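Local coordinates for large adhesion protein (Lap) involved in biofilm formation (Marinobacter hydrocarbonoclasticus, PDB 6XI3), which probably helps hold bacteria in biofilms, its tandem calcium-binding Ig-like beta-sandwich repeats forming the extending region that carries the adhesin toward its target, at residues 60-65 with 99-104; 69-74 with 91-96; 224-229 with 308-313; 251-256 with 294-299; 352-357 with 382-387. One frame throughout, in Å; residues are numbered along the deposited sequence.

Contact 1: 60-65 with 99-104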
# COMPACT_ATOMS: atom_id res chain seq x y z
N ALA A 60 -6.43 -46.06 -49.65
CA ALA A 60 -7.17 -45.57 -48.46
C ALA A 60 -6.26 -44.56 -47.76
O ALA A 60 -5.02 -44.76 -47.67
CB ALA A 60 -7.54 -46.69 -47.53
N ILE A 61 -6.84 -43.47 -47.28
CA ILE A 61 -6.03 -42.40 -46.68
C ILE A 61 -6.66 -42.04 -45.35
O ILE A 61 -7.89 -41.96 -45.29
CB ILE A 61 -5.95 -41.21 -47.64
CG1 ILE A 61 -5.03 -41.53 -48.81
CG2 ILE A 61 -5.49 -39.97 -46.90
CD1 ILE A 61 -5.37 -40.73 -50.00
N THR A 62 -5.84 -41.86 -44.34
CA THR A 62 -6.30 -41.21 -43.08
C THR A 62 -5.45 -39.96 -42.86
O THR A 62 -4.22 -39.94 -43.20
CB THR A 62 -6.29 -42.16 -41.88
OG1 THR A 62 -4.91 -42.47 -41.73
CG2 THR A 62 -7.14 -43.39 -42.11
N ILE A 63 -6.10 -38.93 -42.36
CA ILE A 63 -5.40 -37.73 -41.86
C ILE A 63 -5.81 -37.62 -40.40
O ILE A 63 -7.02 -37.52 -40.16
CB ILE A 63 -5.76 -36.48 -42.66
CG1 ILE A 63 -5.75 -36.77 -44.16
CG2 ILE A 63 -4.80 -35.36 -42.26
CD1 ILE A 63 -5.99 -35.56 -45.00
N THR A 64 -4.84 -37.72 -39.50
CA THR A 64 -5.03 -37.70 -38.04
C THR A 64 -4.42 -36.42 -37.47
O THR A 64 -3.26 -36.10 -37.78
CB THR A 64 -4.39 -38.95 -37.40
OG1 THR A 64 -4.93 -40.06 -38.10
CG2 THR A 64 -4.67 -39.08 -35.92
N ASP A 65 -5.15 -35.77 -36.57
CA ASP A 65 -4.66 -34.50 -35.98
C ASP A 65 -4.07 -34.77 -34.58
O ASP A 65 -4.05 -35.94 -34.13
CB ASP A 65 -5.79 -33.48 -36.02
CG ASP A 65 -6.88 -33.76 -35.01
OD1 ASP A 65 -6.66 -34.65 -34.15
OD2 ASP A 65 -7.92 -33.05 -35.06
N THR A 99 -0.80 -36.16 -39.45
CA THR A 99 -0.19 -37.40 -39.99
C THR A 99 -1.12 -38.00 -41.04
O THR A 99 -2.31 -38.28 -40.74
CB THR A 99 0.12 -38.45 -38.91
OG1 THR A 99 0.80 -37.75 -37.88
CG2 THR A 99 0.99 -39.59 -39.43
N VAL A 100 -0.58 -38.13 -42.23
CA VAL A 100 -1.26 -38.76 -43.38
C VAL A 100 -0.78 -40.21 -43.40
O VAL A 100 0.45 -40.42 -43.30
CB VAL A 100 -0.92 -38.02 -44.68
CG1 VAL A 100 -1.60 -38.66 -45.87
CG2 VAL A 100 -1.26 -36.54 -44.59
N GLU A 101 -1.70 -41.17 -43.44
CA GLU A 101 -1.35 -42.61 -43.64
C GLU A 101 -2.01 -43.06 -44.94
O GLU A 101 -3.22 -42.79 -45.10
CB GLU A 101 -1.81 -43.52 -42.49
CG GLU A 101 -1.10 -43.31 -41.15
CD GLU A 101 0.40 -43.64 -41.08
OE1 GLU A 101 0.88 -44.50 -41.90
OE2 GLU A 101 1.09 -43.04 -40.21
N ALA A 102 -1.25 -43.63 -45.87
CA ALA A 102 -1.83 -44.21 -47.09
C ALA A 102 -1.66 -45.72 -47.03
O ALA A 102 -0.64 -46.18 -46.49
CB ALA A 102 -1.17 -43.63 -48.30
N SER A 103 -2.62 -46.48 -47.56
CA SER A 103 -2.51 -47.96 -47.61
C SER A 103 -3.12 -48.46 -48.91
O SER A 103 -4.10 -47.89 -49.43
CB SER A 103 -3.12 -48.61 -46.39
OG SER A 103 -4.53 -48.46 -46.39
N ALA A 104 -2.53 -49.51 -49.45
CA ALA A 104 -3.08 -50.20 -50.61
C ALA A 104 -2.54 -51.63 -50.61
O ALA A 104 -1.76 -51.99 -49.67
CB ALA A 104 -2.74 -49.43 -51.87
O HOH W 1 -4.88 -45.68 -44.70
O HOH W 2 -3.51 -40.79 -40.16
O HOH W 3 -0.70 -35.99 -36.25

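Contact 2: 69-74 with 91-96. With CA (calcium ion), chain E.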
# COMPACT_ATOMS: atom_id res chain seq x y z
N ASN A 69 -8.50 -36.89 -33.85
CA ASN A 69 -9.59 -36.81 -34.85
C ASN A 69 -9.07 -37.34 -36.19
O ASN A 69 -7.90 -37.13 -36.49
CB ASN A 69 -10.13 -35.39 -35.00
CG ASN A 69 -10.52 -34.81 -33.65
OD1 ASN A 69 -11.41 -35.35 -33.01
ND2 ASN A 69 -9.85 -33.74 -33.24
N ILE A 70 -9.91 -38.03 -36.95
CA ILE A 70 -9.46 -38.68 -38.22
C ILE A 70 -10.31 -38.14 -39.36
O ILE A 70 -11.55 -38.11 -39.24
CB ILE A 70 -9.52 -40.22 -38.13
CG1 ILE A 70 -8.53 -40.78 -37.10
CG2 ILE A 70 -9.30 -40.86 -39.50
CD1 ILE A 70 -8.86 -42.21 -36.61
N VAL A 71 -9.67 -37.82 -40.46
CA VAL A 71 -10.37 -37.70 -41.75
C VAL A 71 -10.06 -38.97 -42.55
O VAL A 71 -8.86 -39.30 -42.69
CB VAL A 71 -9.96 -36.41 -42.50
CG1 VAL A 71 -10.27 -36.52 -43.99
CG2 VAL A 71 -10.65 -35.19 -41.90
N ASN A 72 -11.09 -39.58 -43.11
CA ASN A 72 -10.97 -40.74 -44.03
C ASN A 72 -11.18 -40.28 -45.46
O ASN A 72 -12.17 -39.58 -45.70
CB ASN A 72 -11.97 -41.84 -43.68
CG ASN A 72 -11.57 -42.53 -42.40
OD1 ASN A 72 -10.56 -43.24 -42.37
ND2 ASN A 72 -12.27 -42.22 -41.33
N ALA A 73 -10.29 -40.69 -46.36
CA ALA A 73 -10.38 -40.40 -47.81
C ALA A 73 -9.96 -41.62 -48.62
O ALA A 73 -9.44 -42.61 -48.06
CB ALA A 73 -9.56 -39.18 -48.16
N ILE A 74 -10.26 -41.58 -49.91
CA ILE A 74 -9.95 -42.68 -50.86
C ILE A 74 -9.63 -42.05 -52.20
O ILE A 74 -10.33 -41.08 -52.62
CB ILE A 74 -11.10 -43.70 -50.90
CG1 ILE A 74 -10.71 -45.02 -51.57
CG2 ILE A 74 -12.32 -43.10 -51.56
CD1 ILE A 74 -11.65 -46.16 -51.20
N SER A 91 -11.44 -29.30 -42.06
CA SER A 91 -12.12 -28.38 -41.11
C SER A 91 -12.52 -29.14 -39.85
O SER A 91 -12.66 -28.50 -38.82
CB SER A 91 -13.30 -27.70 -41.74
OG SER A 91 -14.31 -28.64 -42.04
N SER A 92 -12.68 -30.46 -39.90
CA SER A 92 -12.97 -31.30 -38.70
C SER A 92 -11.72 -31.41 -37.82
O SER A 92 -11.86 -31.85 -36.69
CB SER A 92 -13.50 -32.65 -39.10
OG SER A 92 -12.51 -33.42 -39.78
N LEU A 93 -10.52 -31.09 -38.31
CA LEU A 93 -9.30 -31.37 -37.54
C LEU A 93 -8.93 -30.11 -36.75
O LEU A 93 -9.31 -29.00 -37.17
CB LEU A 93 -8.15 -31.80 -38.45
CG LEU A 93 -8.46 -33.03 -39.31
CD1 LEU A 93 -7.25 -33.41 -40.15
CD2 LEU A 93 -8.92 -34.19 -38.45
N VAL A 94 -8.20 -30.32 -35.65
CA VAL A 94 -7.64 -29.21 -34.84
C VAL A 94 -6.21 -28.93 -35.28
O VAL A 94 -5.58 -29.81 -35.89
CB VAL A 94 -7.74 -29.49 -33.33
CG1 VAL A 94 -9.19 -29.63 -32.91
CG2 VAL A 94 -6.90 -30.68 -32.88
N ASP A 95 -5.72 -27.75 -34.93
CA ASP A 95 -4.36 -27.26 -35.25
C ASP A 95 -3.31 -28.16 -34.59
O ASP A 95 -3.61 -28.83 -33.58
CB ASP A 95 -4.19 -25.78 -34.85
CG ASP A 95 -4.85 -24.79 -35.80
OD1 ASP A 95 -5.53 -25.25 -36.76
OD2 ASP A 95 -4.64 -23.57 -35.60
N GLY A 96 -2.10 -28.10 -35.13
CA GLY A 96 -0.95 -28.90 -34.71
C GLY A 96 -0.50 -29.81 -35.84
O GLY A 96 -0.77 -29.48 -37.03
CA CA E . -3.30 -22.21 -34.38
O HOH W 4 -12.81 -35.77 -38.82
O HOH W 5 -2.00 -20.55 -33.25

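Contact 3: 224-229 with 308-313. With EDT ({[-(bis-carboxymethyl-amino)-ethyl]-carboxymethyl-amino}-acetic acid), chain I.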
# COMPACT_ATOMS: atom_id res chain seq x y z
N LEU A 224 -2.96 4.08 12.40
CA LEU A 224 -1.67 4.58 12.93
C LEU A 224 -1.93 4.96 14.39
O LEU A 224 -2.98 5.54 14.67
CB LEU A 224 -1.15 5.75 12.08
CG LEU A 224 0.19 6.34 12.56
CD1 LEU A 224 1.04 6.86 11.42
CD2 LEU A 224 -0.03 7.46 13.56
N THR A 225 -1.02 4.56 15.27
CA THR A 225 -0.97 5.07 16.66
C THR A 225 0.35 5.83 16.85
O THR A 225 1.32 5.49 16.18
CB THR A 225 -1.14 3.95 17.68
OG1 THR A 225 0.05 3.17 17.67
CG2 THR A 225 -2.38 3.10 17.44
N VAL A 226 0.36 6.81 17.75
CA VAL A 226 1.60 7.52 18.15
C VAL A 226 1.63 7.56 19.68
O VAL A 226 0.57 7.60 20.29
CB VAL A 226 1.74 8.91 17.51
CG1 VAL A 226 0.67 9.90 17.98
CG2 VAL A 226 3.13 9.48 17.75
N SER A 227 2.82 7.50 20.26
CA SER A 227 2.94 7.65 21.72
C SER A 227 4.18 8.49 22.02
O SER A 227 5.17 8.47 21.23
CB SER A 227 2.87 6.31 22.42
OG SER A 227 4.14 5.73 22.55
N VAL A 228 4.08 9.27 23.08
CA VAL A 228 5.21 10.06 23.61
C VAL A 228 5.85 9.16 24.64
O VAL A 228 5.24 8.99 25.68
CB VAL A 228 4.70 11.40 24.19
CG1 VAL A 228 5.84 12.28 24.62
CG2 VAL A 228 3.83 12.08 23.15
N ASP A 229 6.95 8.51 24.29
CA ASP A 229 7.72 7.64 25.22
C ASP A 229 8.32 8.49 26.34
O ASP A 229 8.19 8.09 27.49
CB ASP A 229 8.77 6.84 24.47
CG ASP A 229 8.10 5.94 23.43
OD1 ASP A 229 6.94 5.57 23.64
OD2 ASP A 229 8.71 5.66 22.41
N ASP A 308 -2.82 9.80 14.26
CA ASP A 308 -3.10 9.72 15.71
C ASP A 308 -2.48 10.96 16.34
O ASP A 308 -1.65 11.64 15.71
CB ASP A 308 -2.64 8.39 16.31
CG ASP A 308 -3.14 8.14 17.72
OD1 ASP A 308 -4.19 8.72 18.07
OD2 ASP A 308 -2.50 7.34 18.46
N SER A 309 -2.89 11.27 17.56
CA SER A 309 -2.29 12.37 18.33
C SER A 309 -2.03 11.86 19.75
O SER A 309 -2.64 10.85 20.12
CB SER A 309 -3.16 13.57 18.31
OG SER A 309 -4.39 13.26 18.93
N ALA A 310 -1.12 12.48 20.48
CA ALA A 310 -0.82 12.09 21.88
C ALA A 310 -0.39 13.34 22.66
O ALA A 310 0.08 14.28 22.03
CB ALA A 310 0.25 11.05 21.88
N ALA A 311 -0.58 13.31 23.98
CA ALA A 311 -0.31 14.46 24.88
C ALA A 311 1.06 14.23 25.48
O ALA A 311 1.43 13.07 25.73
CB ALA A 311 -1.39 14.58 25.95
N GLY A 312 1.82 15.30 25.67
CA GLY A 312 3.07 15.29 26.44
C GLY A 312 3.19 16.57 27.25
O GLY A 312 2.27 17.41 27.18
N SER A 313 4.29 16.74 27.97
CA SER A 313 4.48 17.89 28.88
C SER A 313 5.96 18.24 28.91
O SER A 313 6.80 17.32 28.90
CB SER A 313 3.92 17.59 30.24
OG SER A 313 3.97 18.74 31.04
O20 EDT I . -5.55 5.58 17.73
C5 EDT I . -6.02 4.87 16.81
O19 EDT I . -5.92 3.58 16.84
C4 EDT I . -6.81 5.59 15.72
N3 EDT I . -7.39 6.92 16.09
C2 EDT I . -8.15 6.95 17.38
C1 EDT I . -9.24 5.89 17.51
O18 EDT I . -9.22 5.09 18.51
O17 EDT I . -10.15 5.86 16.65
C6 EDT I . -8.30 7.41 15.05
C7 EDT I . -7.49 8.02 13.96
N8 EDT I . -8.25 9.12 13.35
C9 EDT I . -7.37 10.29 13.15
C10 EDT I . -8.10 11.57 12.82
O16 EDT I . -7.66 12.63 13.32
O15 EDT I . -9.08 11.56 12.04
C11 EDT I . -8.86 8.68 12.08
C12 EDT I . -7.92 8.79 10.88
O13 EDT I . -6.77 8.33 10.96
O14 EDT I . -8.32 9.31 9.81

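Contact 4: 251-256 with 294-299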
# COMPACT_ATOMS: atom_id res chain seq x y z
N SER A 251 7.49 3.39 4.40
CA SER A 251 6.59 4.57 4.29
C SER A 251 7.05 5.64 5.29
O SER A 251 7.49 5.30 6.40
CB SER A 251 5.14 4.25 4.50
OG SER A 251 4.75 3.24 3.62
N GLN A 252 6.90 6.89 4.91
CA GLN A 252 7.28 8.05 5.74
C GLN A 252 6.14 8.35 6.71
O GLN A 252 4.96 8.36 6.28
CB GLN A 252 7.53 9.26 4.84
CG GLN A 252 7.92 10.51 5.61
CD GLN A 252 8.39 11.61 4.69
OE1 GLN A 252 9.11 11.37 3.73
NE2 GLN A 252 8.06 12.84 5.01
N VAL A 253 6.49 8.63 7.95
CA VAL A 253 5.60 9.16 9.00
C VAL A 253 6.02 10.61 9.20
O VAL A 253 7.20 10.83 9.51
CB VAL A 253 5.73 8.34 10.29
CG1 VAL A 253 4.77 8.83 11.38
CG2 VAL A 253 5.51 6.87 10.00
N ASP A 254 5.09 11.53 9.08
CA ASP A 254 5.30 12.97 9.35
C ASP A 254 4.72 13.25 10.71
O ASP A 254 3.55 12.84 10.95
CB ASP A 254 4.63 13.83 8.29
CG ASP A 254 5.26 13.63 6.93
OD1 ASP A 254 6.50 13.37 6.86
OD2 ASP A 254 4.50 13.73 5.96
N LEU A 255 5.52 13.87 11.58
CA LEU A 255 5.12 14.16 12.96
C LEU A 255 5.16 15.66 13.16
O LEU A 255 5.96 16.32 12.50
CB LEU A 255 6.02 13.44 13.95
CG LEU A 255 5.99 11.91 13.87
CD1 LEU A 255 7.23 11.40 13.21
CD2 LEU A 255 5.83 11.30 15.23
N THR A 256 4.30 16.15 14.03
CA THR A 256 4.37 17.57 14.47
C THR A 256 4.26 17.53 15.98
O THR A 256 3.58 16.60 16.49
CB THR A 256 3.30 18.47 13.85
OG1 THR A 256 2.04 17.97 14.31
CG2 THR A 256 3.36 18.52 12.34
N VAL A 294 1.38 15.96 20.08
CA VAL A 294 2.13 15.25 19.03
C VAL A 294 1.09 14.65 18.10
O VAL A 294 0.19 13.94 18.58
CB VAL A 294 3.03 14.17 19.63
CG1 VAL A 294 3.71 13.35 18.54
CG2 VAL A 294 4.05 14.79 20.57
N GLU A 295 1.24 14.94 16.81
CA GLU A 295 0.45 14.29 15.76
C GLU A 295 1.39 13.56 14.81
O GLU A 295 2.49 14.08 14.55
CB GLU A 295 -0.38 15.31 15.00
CG GLU A 295 -1.06 14.67 13.80
CD GLU A 295 -2.51 15.05 13.64
OE1 GLU A 295 -2.73 16.18 13.16
OE2 GLU A 295 -3.39 14.24 14.04
N ALA A 296 0.95 12.39 14.34
CA ALA A 296 1.67 11.53 13.38
C ALA A 296 0.70 11.17 12.25
O ALA A 296 -0.45 10.86 12.56
CB ALA A 296 2.19 10.30 14.07
N THR A 297 1.17 11.19 11.01
CA THR A 297 0.39 10.88 9.80
C THR A 297 1.26 10.07 8.84
O THR A 297 2.47 10.39 8.67
CB THR A 297 -0.08 12.17 9.11
OG1 THR A 297 -0.81 12.95 10.05
CG2 THR A 297 -0.95 11.92 7.90
N ALA A 298 0.68 9.04 8.26
CA ALA A 298 1.28 8.23 7.19
C ALA A 298 0.21 7.99 6.14
O ALA A 298 -0.93 8.46 6.34
CB ALA A 298 1.81 6.94 7.76
N GLN A 299 0.56 7.27 5.10
CA GLN A 299 -0.36 6.92 4.01
C GLN A 299 -0.46 5.40 3.96
O GLN A 299 0.60 4.73 3.89
CB GLN A 299 0.12 7.51 2.68
CG GLN A 299 -0.82 7.09 1.57
CD GLN A 299 -0.76 7.87 0.28
OE1 GLN A 299 -0.25 7.37 -0.72
NE2 GLN A 299 -1.33 9.06 0.30
O HOH W 6 3.23 7.38 4.44
O HOH W 7 1.08 14.53 11.25

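Contact 5: 352-357 with 382-387. With NA (sodium ion), chain H; CA (calcium ion), chain C.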
# COMPACT_ATOMS: atom_id res chain seq x y z
N VAL A 352 -0.81 41.44 43.21
CA VAL A 352 -0.04 41.94 44.38
C VAL A 352 -1.03 42.30 45.49
O VAL A 352 -2.06 42.90 45.19
CB VAL A 352 0.86 43.12 44.00
CG1 VAL A 352 1.53 43.75 45.21
CG2 VAL A 352 1.92 42.72 42.98
N THR A 353 -0.76 41.85 46.71
CA THR A 353 -1.47 42.29 47.95
C THR A 353 -0.45 42.95 48.89
O THR A 353 0.70 42.47 48.96
CB THR A 353 -2.17 41.12 48.65
OG1 THR A 353 -1.09 40.24 48.97
CG2 THR A 353 -3.21 40.42 47.80
N ILE A 354 -0.84 44.04 49.52
CA ILE A 354 -0.07 44.67 50.63
C ILE A 354 -1.01 44.63 51.83
O ILE A 354 -2.10 45.19 51.71
CB ILE A 354 0.34 46.10 50.26
CG1 ILE A 354 1.10 46.12 48.93
CG2 ILE A 354 1.16 46.73 51.37
CD1 ILE A 354 0.80 47.35 48.13
N THR A 355 -0.63 43.90 52.88
CA THR A 355 -1.40 43.72 54.12
C THR A 355 -0.69 44.50 55.23
O THR A 355 0.50 44.35 55.39
CB THR A 355 -1.57 42.23 54.40
OG1 THR A 355 -2.08 41.71 53.16
CG2 THR A 355 -2.48 41.93 55.58
N ASP A 356 -1.44 45.30 55.98
CA ASP A 356 -0.92 46.03 57.16
C ASP A 356 -1.11 45.18 58.43
O ASP A 356 -1.60 44.03 58.32
CB ASP A 356 -1.59 47.40 57.20
CG ASP A 356 -3.03 47.39 57.66
OD1 ASP A 356 -3.52 46.31 58.10
OD2 ASP A 356 -3.63 48.48 57.63
N SER A 357 -0.73 45.71 59.59
CA SER A 357 -0.60 44.95 60.87
C SER A 357 -1.98 44.66 61.47
O SER A 357 -2.03 43.89 62.45
CB SER A 357 0.28 45.66 61.87
OG SER A 357 -0.10 47.02 61.99
N SER A 382 -2.56 54.66 51.54
CA SER A 382 -3.18 55.60 52.52
C SER A 382 -4.29 54.89 53.33
O SER A 382 -4.62 55.42 54.40
CB SER A 382 -3.68 56.87 51.87
OG SER A 382 -4.67 56.59 50.88
N SER A 383 -4.85 53.77 52.87
CA SER A 383 -5.87 52.98 53.61
C SER A 383 -5.22 52.07 54.66
O SER A 383 -5.97 51.49 55.44
CB SER A 383 -6.75 52.16 52.67
OG SER A 383 -6.01 51.11 52.07
N LEU A 384 -3.89 51.89 54.64
CA LEU A 384 -3.22 50.99 55.62
C LEU A 384 -2.81 51.81 56.84
O LEU A 384 -2.69 53.03 56.72
CB LEU A 384 -2.00 50.34 54.96
CG LEU A 384 -2.31 49.54 53.69
CD1 LEU A 384 -1.10 48.75 53.20
CD2 LEU A 384 -3.49 48.60 53.93
N VAL A 385 -2.49 51.13 57.95
CA VAL A 385 -2.12 51.80 59.23
C VAL A 385 -0.63 51.55 59.49
O VAL A 385 -0.07 50.56 58.98
CB VAL A 385 -2.99 51.35 60.41
CG1 VAL A 385 -4.46 51.64 60.15
CG2 VAL A 385 -2.77 49.89 60.78
N ASP A 386 -0.04 52.42 60.30
CA ASP A 386 1.40 52.30 60.65
C ASP A 386 1.68 50.94 61.26
O ASP A 386 0.79 50.37 61.92
CB ASP A 386 1.81 53.46 61.56
CG ASP A 386 1.96 54.76 60.80
OD1 ASP A 386 1.66 54.80 59.55
OD2 ASP A 386 2.41 55.70 61.44
N GLY A 387 2.90 50.46 61.05
CA GLY A 387 3.44 49.19 61.54
C GLY A 387 3.88 48.33 60.36
O GLY A 387 4.11 48.89 59.26
NA NA H . 0.75 48.20 59.70
CA CA C . 3.99 56.26 63.22
O HOH W 8 4.59 54.09 63.67

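Contact 1: 60-65 with 99-104
Two central strands of an Ig-like beta-sandwich sheet meet antiparallel here, A60-T64 against T99-S103, with strands 70-76 and 111-120 flanking them. Hydrogen-bonded pairs A60-S103, T62-E101 and T64-T99 alternate with the non-hydrogen-bonded pairs I61-A102 and I63-V100. Six backbone bonds join the strands, among them E101 N to T62 O at 2.8 Å and T64 N to T99 O at 2.9 Å. The alternation puts buried apolar side chains on one face and mostly polar ones on the other. I61, I63, V100 and A102 face the interior, where I61 CG2 packs on V100 CG1 at 4.2 Å and V32 and L30 of strand 29-38 close over V100 and A102. A60, T62, T64, T99, E101 and S103 line the other face. There T62 OG1 sits between its backbone N and carbonyl carbon (chi1 64°), which leaves it 3.4 Å from E101 CB, while the glutamate bends at chi2 and leads its carboxylate away. One water ties this mostly polar face together, lying 2.7 Å from T62 OG1 and 2.6 Å from T64 OG1 and donating to T99 O. A second water donates to T64 O and lies 2.8 Å from T99 OG1.

Contact 2: 69-74 with 91-96
L93 holds CG anti to its carbonyl carbon (chi1 -57°); with CD1 continuing the extended chain, it is the side branch CD2 that turns to N69 and V71. V71 likewise has CG2 anti to its carbonyl carbon, beside its backbone N. The two side chains cross at about a right angle, with V71 CG2 and L93 CD2 4.0 Å apart. L93 CD2 also lies against N69, 3.8 Å from N69 CB and 3.7 Å from N69 O, so one methyl touches both N69, just before the strand, and V71 within it. The same valine methyl, V71 CG2, also comes within 3.3 Å of S92 OG. That hydroxyl reaches the strand's backbone through water: a bridging molecule lies 2.6 Å from S92 OG and donates to I70 O at 2.7 Å. Across the contact itself there is no direct hydrogen bond. The polar link is made through D65, whose OD2 accepts from both N69 ND2 and V94 N and so ties the residue leading into the strand and the loop to one carboxylate. The same loop then delivers D95, whose OD2 binds a calcium ion at 2.3 Å, together with a water and with D121, T123, D149 and N205; D95 OD1 accepts from A122 N. The contact thus fastens edge strand 70-76 to the loop between strands 82-89 and 96-105, with I63 of strand 58-64 and L120 of strand 111-120 packed against L93.

Contact 3: 224-229 with 308-313
D308 and V226 make the one hydrogen bond of this contact: V226 N donates to D308 OD2 at 3.0 Å. The donor meets the oxygen on its anti side, 17° out of the carboxylate plane. With CG anti to its backbone N (chi1 -169°), D308 extends its carboxylate toward the facing strand, where OD2 meets that N-H. D308 CB lies 3.3 Å from L224 O, and L224 brings CD2 to 3.7 Å from D308 N. Next along, V226 CG1 rests on the D308 carbonyl group, 3.7 Å from D308 O. The A310 methyl faces V226 O and packs 3.9 Å from V228 CG2, which also lies 3.7 Å from A311 O. These are edge strands of two different sheets of the Ig-like sandwich, running parallel at 16° to each other. No backbone-to-backbone hydrogen bond joins them; side chains, and the one bond from V226 N to the D308 carboxylate, close the seam. Each strand is held by its own sheet: T225 and S227 bond to T243 and S241 of strand 237-245, while D308 and A310 bond to A296 and V294 of strand 290-299. Y277 OH hydrogen-bonds to T225 O, and T225 OG1 to T243 OG1. At the end of the seam sits a bound EDTA molecule, hydrogen-bonded to S307 N. T225 CG2 touches its O19 at 3.6 Å, and its O20 comes within 3.4 Å of D308 OD1.

Contact 4: 251-256 with 294-299
Strands 252-256 and 294-299 run antiparallel, the N-to-C directions of these segments 158° apart, with D254-T297 and T256-E295 as hydrogen-bonded pairs around the non-hydrogen-bonded pair L255-A296. Four backbone bonds join them, T256 N to E295 O being 2.8 Å long. On the buried face the A296 methyl is gripped from two directions, by L255 CD2 at 3.9 Å and by V253 CG1 at 4.0 Å; CG1 is brought there by its position anti to the V253 backbone N (chi1 -178°). L224, V226 and Y277 of the facing sheet also touch A296, in the sandwich interior. On the other face T256 and E295 lie side by side, T256 OG1 against E295 CB, before the glutamate bends away. D254 O accepts from T297 N and from a water, and that water also lies 2.7 Å from T297 OG1, which is hydrogen-bonded to S307 OG. Beyond T297 direct pairing gives way to a water that donates to Q252 O at 2.7 Å and accepts from Q299 N at 2.8 Å. Where direct pairing stops, then, this one water satisfies both backbone groups in place of a direct bond.

Contact 5: 352-357 with 382-387
A sodium ion joins the two segments, bound by S357 OG at 2.7 Å and by V385 O at 2.6 Å, with D388 O as its third protein ligand. S357 offers its hydroxyl from a position between its backbone N and carbonyl carbon (chi1 48°). Beside the ion, D356 OD2 accepts a hydrogen bond from V385 N at 2.9 Å; the donor comes in on the anti side, 26° out of the carboxylate plane. The other oxygen, D356 OD1, accepts from T358 N and N360 N, so the carboxylate gathers backbone N-H groups from residues that follow it in the chain and from the facing loop. V385 CG2 lies against OD2 at 3.6 Å, and L384 packs its CB on D356 CB. Deeper in, L384 crosses I354 at about a right angle, with L384 CD1 and I354 CG2 3.5 Å apart. The loop then places D386 OD2 on a calcium ion, shared with D412 OD1, T414 O and a water, while D386 OD1 accepts from A413 N. This calcium lies at the end of the modelled chain, and its three protein residues against five at the other calcium sites are consistent with a linker site that lacks the following repeat to complete it.

The contacts form two touching pairs and one distant site along an elongated chain. Contacts 1 and 2 have centres about 10 Å apart and share a sheet, joined by I63 O and V71 N at 2.7 Å. Contacts 3 and 4, about 11 Å apart, meet similarly through A310 N and V294 O at 2.7 Å; contact 3 touches the bound EDTA directly, and the E295 side chain of contact 4 is about 5 Å from it. Contacts 1 and 2 together share one arrangement with contact 5, about 126 Å from contact 2 between centres: D65 of contact 1, or D356, accepts from V94 N or V385 N, and the following D95 or D386 binds calcium.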